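Local atomic coordinates of UDP-4-amino-4,6-dideoxy-N-acetyl-beta-L-altrosamine transaminase (Helicobacter pylori, PDB entry 2FNU), a protein that transfers an amino group from L-glutamate to a UDP-linked 4-keto sugar, the second step in making the pseudaminic acid that decorates Helicobacter pylori flagellin. Residues B[166-169]-B[170-173]; B[193-197]-B[198-202]. All coordinates share one frame; numbering follows the deposited sequence.

Interaction 1: residues B[166-169]-B[170-173]; sequences KKVG and GFAL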
loop_
_atom_site.group_PDB
_atom_site.type_symbol
_atom_site.label_atom_id
_atom_site.label_comp_id
_atom_site.label_asym_id
_atom_site.label_seq_id
_atom_site.Cartn_x
_atom_site.Cartn_y
_atom_site.Cartn_z
ATOM N N LYS B 166 24.670 8.385 -17.511
ATOM C CA LYS B 166 23.421 9.045 -17.145
ATOM C C LYS B 166 22.594 8.138 -16.250
ATOM O O LYS B 166 22.466 6.934 -16.504
ATOM C CB LYS B 166 22.626 9.380 -18.411
ATOM C CG LYS B 166 23.360 10.429 -19.275
ATOM C CD LYS B 166 22.773 10.616 -20.660
ATOM C CE LYS B 166 22.965 9.389 -21.524
ATOM N NZ LYS B 166 22.640 9.645 -22.979
ATOM N N LYS B 167 22.000 8.713 -15.215
ATOM C CA LYS B 167 21.245 7.890 -14.278
ATOM C C LYS B 167 20.018 7.248 -14.890
ATOM O O LYS B 167 19.217 7.900 -15.581
ATOM C CB LYS B 167 20.833 8.708 -13.056
ATOM C CG LYS B 167 21.982 8.945 -12.120
ATOM C CD LYS B 167 21.542 9.645 -10.874
ATOM C CE LYS B 167 22.702 9.779 -9.886
ATOM N NZ LYS B 167 23.638 10.863 -10.287
ATOM N N VAL B 168 19.871 5.958 -14.619
ATOM C CA VAL B 168 18.630 5.244 -14.926
ATOM C C VAL B 168 17.452 5.969 -14.267
ATOM O O VAL B 168 17.565 6.434 -13.129
ATOM C CB VAL B 168 18.730 3.804 -14.411
ATOM C CG1 VAL B 168 17.360 3.099 -14.454
ATOM C CG2 VAL B 168 19.774 3.036 -15.244
ATOM N N GLY B 169 16.342 6.083 -14.999
ATOM C CA GLY B 169 15.153 6.764 -14.483
ATOM C C GLY B 169 14.468 7.618 -15.533
ATOM O O GLY B 169 13.254 7.770 -15.515
ATOM N N GLY B 170 15.251 8.180 -16.448
ATOM C CA GLY B 170 14.687 9.112 -17.411
ATOM C C GLY B 170 14.597 8.574 -18.824
ATOM O O GLY B 170 14.157 9.297 -19.727
ATOM N N PHE B 171 14.975 7.308 -19.020
ATOM C CA PHE B 171 15.086 6.755 -20.380
ATOM C C PHE B 171 13.779 6.248 -20.975
ATOM O O PHE B 171 13.619 6.195 -22.201
ATOM C CB PHE B 171 16.090 5.605 -20.427
ATOM C CG PHE B 171 17.476 5.975 -19.981
ATOM C CD1 PHE B 171 18.067 5.315 -18.913
ATOM C CD2 PHE B 171 18.200 6.962 -20.644
ATOM C CE1 PHE B 171 19.353 5.644 -18.478
ATOM C CE2 PHE B 171 19.499 7.290 -20.231
ATOM C CZ PHE B 171 20.073 6.633 -19.153
ATOM N N ALA B 172 12.879 5.802 -20.112
ATOM C CA ALA B 172 11.650 5.169 -20.545
ATOM C C ALA B 172 10.498 6.168 -20.414
ATOM O O ALA B 172 10.670 7.261 -19.861
ATOM C CB ALA B 172 11.389 3.952 -19.675
ATOM N N LEU B 173 9.318 5.806 -20.917
ATOM C CA LEU B 173 8.138 6.630 -20.677
ATOM C C LEU B 173 8.006 6.889 -19.177
ATOM O O LEU B 173 7.742 8.022 -18.741
ATOM C CB LEU B 173 6.884 5.942 -21.219
ATOM C CG LEU B 173 5.585 6.664 -20.868
ATOM C CD1 LEU B 173 5.576 8.117 -21.416
ATOM C CD2 LEU B 173 4.385 5.891 -21.380
HETATM O O HOH W 1 17.815 8.475 -17.668
HETATM O O HOH W 2 14.888 4.881 -17.202
HETATM O O HOH W 3 11.606 6.798 -17.329
#
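Phe171 folds back over the backbone that leads up to it, and its ring meets three consecutive residues, Lys166, Lys167 and Val168. The path of the side chain explains how. From CB, the first torsion sets CG anti to the carbonyl carbon (chi1 -58°), which sends the ring back toward the incoming strand. CD1 then passes by the alpha carbon of Val168. One atom further on, Phe171 CE1 lies 3.6 Å from Val168 CA, with the CG2 branch of the same valine at looser range; the two side chains cross at about a right angle. Phe171 CE1 also comes within 3.7 Å of Lys167 O, which approaches the ring obliquely. At the tip, Phe171 CZ has the carbonyl oxygen Lys166 O near the ring plane, at the edge, and the methylene Lys166 CB at 3.8 Å; CE2 reaches the same methylene from further off. Of the lysine side chain it is the CB methylene that does the touching.

No direct hydrogen bond joins the two halves of the turn, and water takes that role. Water 1 donates to Lys167 O and accepts from Gly170 N (2.9 Å), sitting 3.0 Å above the ring plane of Phe171, over its centre. Water 2 accepts from both Gly169 N and Phe171 N, and water 3 donates to Gly169 O and Ala172 O. Gly169 bends the chain with a positive phi of 140°, a conformation that glycine tolerates readily. Outside the two segments, Val168 packs on Ser155 and Ser161, while Phe171 O accepts from Gln141 NE2. The whole is a glycine-rich, water-bridged connection between the two-stranded antiparallel hairpin 162-163/166-167 and strand 174-178 of the central mixed sheet in this pyridoxal-phosphate-dependent aminotransferase fold.

Interaction 2: residues B[193-197]-B[198-202]; sequences VVTND and SELHE
Asp197 reaches over the first turn of the helix that begins at Ser198, and Asp197 OD1 accepts a moderately bent hydrogen bond from Leu200 N at 2.9 Å. The amide meets the oxygen on its anti side, 31° out of the carboxylate plane. With CG anti to the backbone N (chi1 -171°), the carboxylate is swung over the helix start, and Asp197 OD1 also lies 3.2 Å from Glu199 N. The backbone of the same residue serves the next amide: His201 N donates to Asp197 O in the carbonyl plane, with a nearly straight N-H...O angle of 173°. Asp197 is the N-cap of helix 198-208: its OD1 satisfies the first-turn amide of Leu200, which has no preceding helical carbonyl to bond to, while its carbonyl starts the regular helix bonding at His201 N. Its negative charge probably interacts favourably with the helix dipole.

The cap residue is itself held from behind. Asp197 N donates to Thr195 OG1 at 3.0 Å, an ST turn that bends the chain as strand 191-195 ends, and the same hydroxyl is hydrogen-bonded to Leu173 O. Ser198 N, at the helix start, donates to water 5 (3.0 Å), which gives only a weak bond to Asn196 O. Ser198 OG pairs with His49 NE2, and Asn196 OD1 with Lys48 N. Water 4 donates to Val193 O and meets His201 ND1 at 2.9 Å in the plane of the imidazole, at its edge, spanning strand and helix; the imidazole also stacks on the ring of His49. Thr195 CG2 rests on His201 CB at 3.9 Å, and the Leu200 CD2 methyl lies beside the Thr195 hydroxyl; the leucine side chain also touches Leu63 and Asn66 of helix 56-66.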
loop_
_atom_site.group_PDB
_atom_site.type_symbol
_atom_site.label_atom_id
_atom_site.label_comp_id
_atom_site.label_asym_id
_atom_site.label_seq_id
_atom_site.Cartn_x
_atom_site.Cartn_y
_atom_site.Cartn_z
ATOM N N VAL B 193 7.254 5.967 -8.987
ATOM C CA VAL B 193 7.233 6.049 -10.449
ATOM C C VAL B 193 7.798 7.412 -10.785
ATOM O O VAL B 193 7.370 8.420 -10.219
ATOM C CB VAL B 193 5.835 5.944 -11.089
ATOM C CG1 VAL B 193 5.987 5.922 -12.642
ATOM C CG2 VAL B 193 5.069 4.722 -10.615
ATOM N N VAL B 194 8.786 7.430 -11.672
ATOM C CA VAL B 194 9.307 8.707 -12.198
ATOM C C VAL B 194 9.022 8.774 -13.690
ATOM O O VAL B 194 8.928 7.745 -14.383
ATOM C CB VAL B 194 10.807 8.941 -11.896
ATOM C CG1 VAL B 194 11.041 8.846 -10.372
ATOM C CG2 VAL B 194 11.678 7.939 -12.646
ATOM N N THR B 195 8.828 9.994 -14.179
ATOM C CA THR B 195 8.475 10.176 -15.593
ATOM C C THR B 195 8.785 11.595 -16.024
ATOM O O THR B 195 8.825 12.477 -15.172
ATOM C CB THR B 195 6.964 9.862 -15.857
ATOM O OG1 THR B 195 6.691 9.964 -17.258
ATOM C CG2 THR B 195 6.014 10.797 -15.092
ATOM N N ASN B 196 8.980 11.798 -17.331
ATOM C CA ASN B 196 9.056 13.155 -17.906
ATOM C C ASN B 196 7.745 13.551 -18.603
ATOM O O ASN B 196 7.676 14.602 -19.232
ATOM C CB ASN B 196 10.243 13.270 -18.873
ATOM C CG ASN B 196 11.588 13.135 -18.157
ATOM O OD1 ASN B 196 11.728 13.554 -17.000
ATOM N ND2 ASN B 196 12.584 12.547 -18.841
ATOM N N ASP B 197 6.715 12.713 -18.469
ATOM C CA ASP B 197 5.389 12.972 -19.049
ATOM C C ASP B 197 4.455 13.530 -17.985
ATOM O O ASP B 197 4.016 12.803 -17.088
ATOM C CB ASP B 197 4.831 11.661 -19.622
ATOM C CG ASP B 197 3.562 11.870 -20.448
ATOM O OD1 ASP B 197 2.552 12.381 -19.921
ATOM O OD2 ASP B 197 3.590 11.545 -21.650
ATOM N N SER B 198 4.152 14.825 -18.083
ATOM C CA SER B 198 3.350 15.489 -17.059
ATOM C C SER B 198 1.912 14.975 -16.977
ATOM O O SER B 198 1.362 14.861 -15.869
ATOM C CB SER B 198 3.337 17.007 -17.281
ATOM O OG SER B 198 4.657 17.523 -17.203
ATOM N N GLU B 199 1.288 14.686 -18.124
ATOM C CA GLU B 199 -0.081 14.175 -18.105
ATOM C C GLU B 199 -0.135 12.825 -17.385
ATOM O O GLU B 199 -1.048 12.579 -16.584
ATOM C CB GLU B 199 -0.664 14.096 -19.516
ATOM C CG GLU B 199 -1.049 15.496 -20.031
ATOM C CD GLU B 199 -1.607 15.518 -21.451
ATOM O OE1 GLU B 199 -1.862 16.641 -21.948
ATOM O OE2 GLU B 199 -1.805 14.447 -22.063
ATOM N N LEU B 200 0.873 11.988 -17.624
ATOM C CA LEU B 200 0.919 10.673 -16.979
ATOM C C LEU B 200 1.120 10.828 -15.467
ATOM O O LEU B 200 0.435 10.187 -14.658
ATOM C CB LEU B 200 2.038 9.819 -17.594
ATOM C CG LEU B 200 2.236 8.434 -16.962
ATOM C CD1 LEU B 200 0.940 7.635 -16.938
ATOM C CD2 LEU B 200 3.323 7.678 -17.726
ATOM N N HIS B 201 2.074 11.679 -15.090
ATOM C CA HIS B 201 2.269 12.008 -13.671
ATOM C C HIS B 201 0.964 12.412 -12.979
ATOM O O HIS B 201 0.609 11.836 -11.960
ATOM C CB HIS B 201 3.331 13.107 -13.537
ATOM C CG HIS B 201 3.477 13.634 -12.147
ATOM N ND1 HIS B 201 4.160 12.950 -11.164
ATOM C CD2 HIS B 201 3.046 14.788 -11.581
ATOM C CE1 HIS B 201 4.134 13.660 -10.048
ATOM N NE2 HIS B 201 3.467 14.779 -10.275
ATOM N N GLU B 202 0.226 13.353 -13.563
ATOM C CA GLU B 202 -1.001 13.805 -12.913
ATOM C C GLU B 202 -2.048 12.682 -12.818
ATOM O O GLU B 202 -2.778 12.609 -11.819
ATOM C CB GLU B 202 -1.575 15.042 -13.618
ATOM C CG GLU B 202 -0.628 16.248 -13.643
ATOM C CD GLU B 202 -0.317 16.831 -12.264
ATOM O OE1 GLU B 202 -1.026 16.527 -11.275
ATOM O OE2 GLU B 202 0.671 17.590 -12.165
HETATM O O HOH W 4 5.649 10.488 -11.725
HETATM O O HOH W 5 4.973 16.190 -20.641
#

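Two short turns in series illustrate how neighbouring strands of a central sheet are entered and left. From the N terminus, interaction 1 comes first: leaving the hairpin strand 166-167, it turns at its glycines and feeds strand 174-178. The chain later returns along strand 191-195, antiparallel to and beside 174-178, and interaction 2 turns it into helix 198-208. Neither contact encloses the other, and they do not cross along the sequence; the centres of interactions 1 and 2 lie about 13 Å apart. They meet where Leu173, at the end of the first turn, borders Thr195 at the end of strand 191-195; alongside, Gly169 O packs against Val194 CG2 and Leu173 CD1 lies near Asp197 OD2.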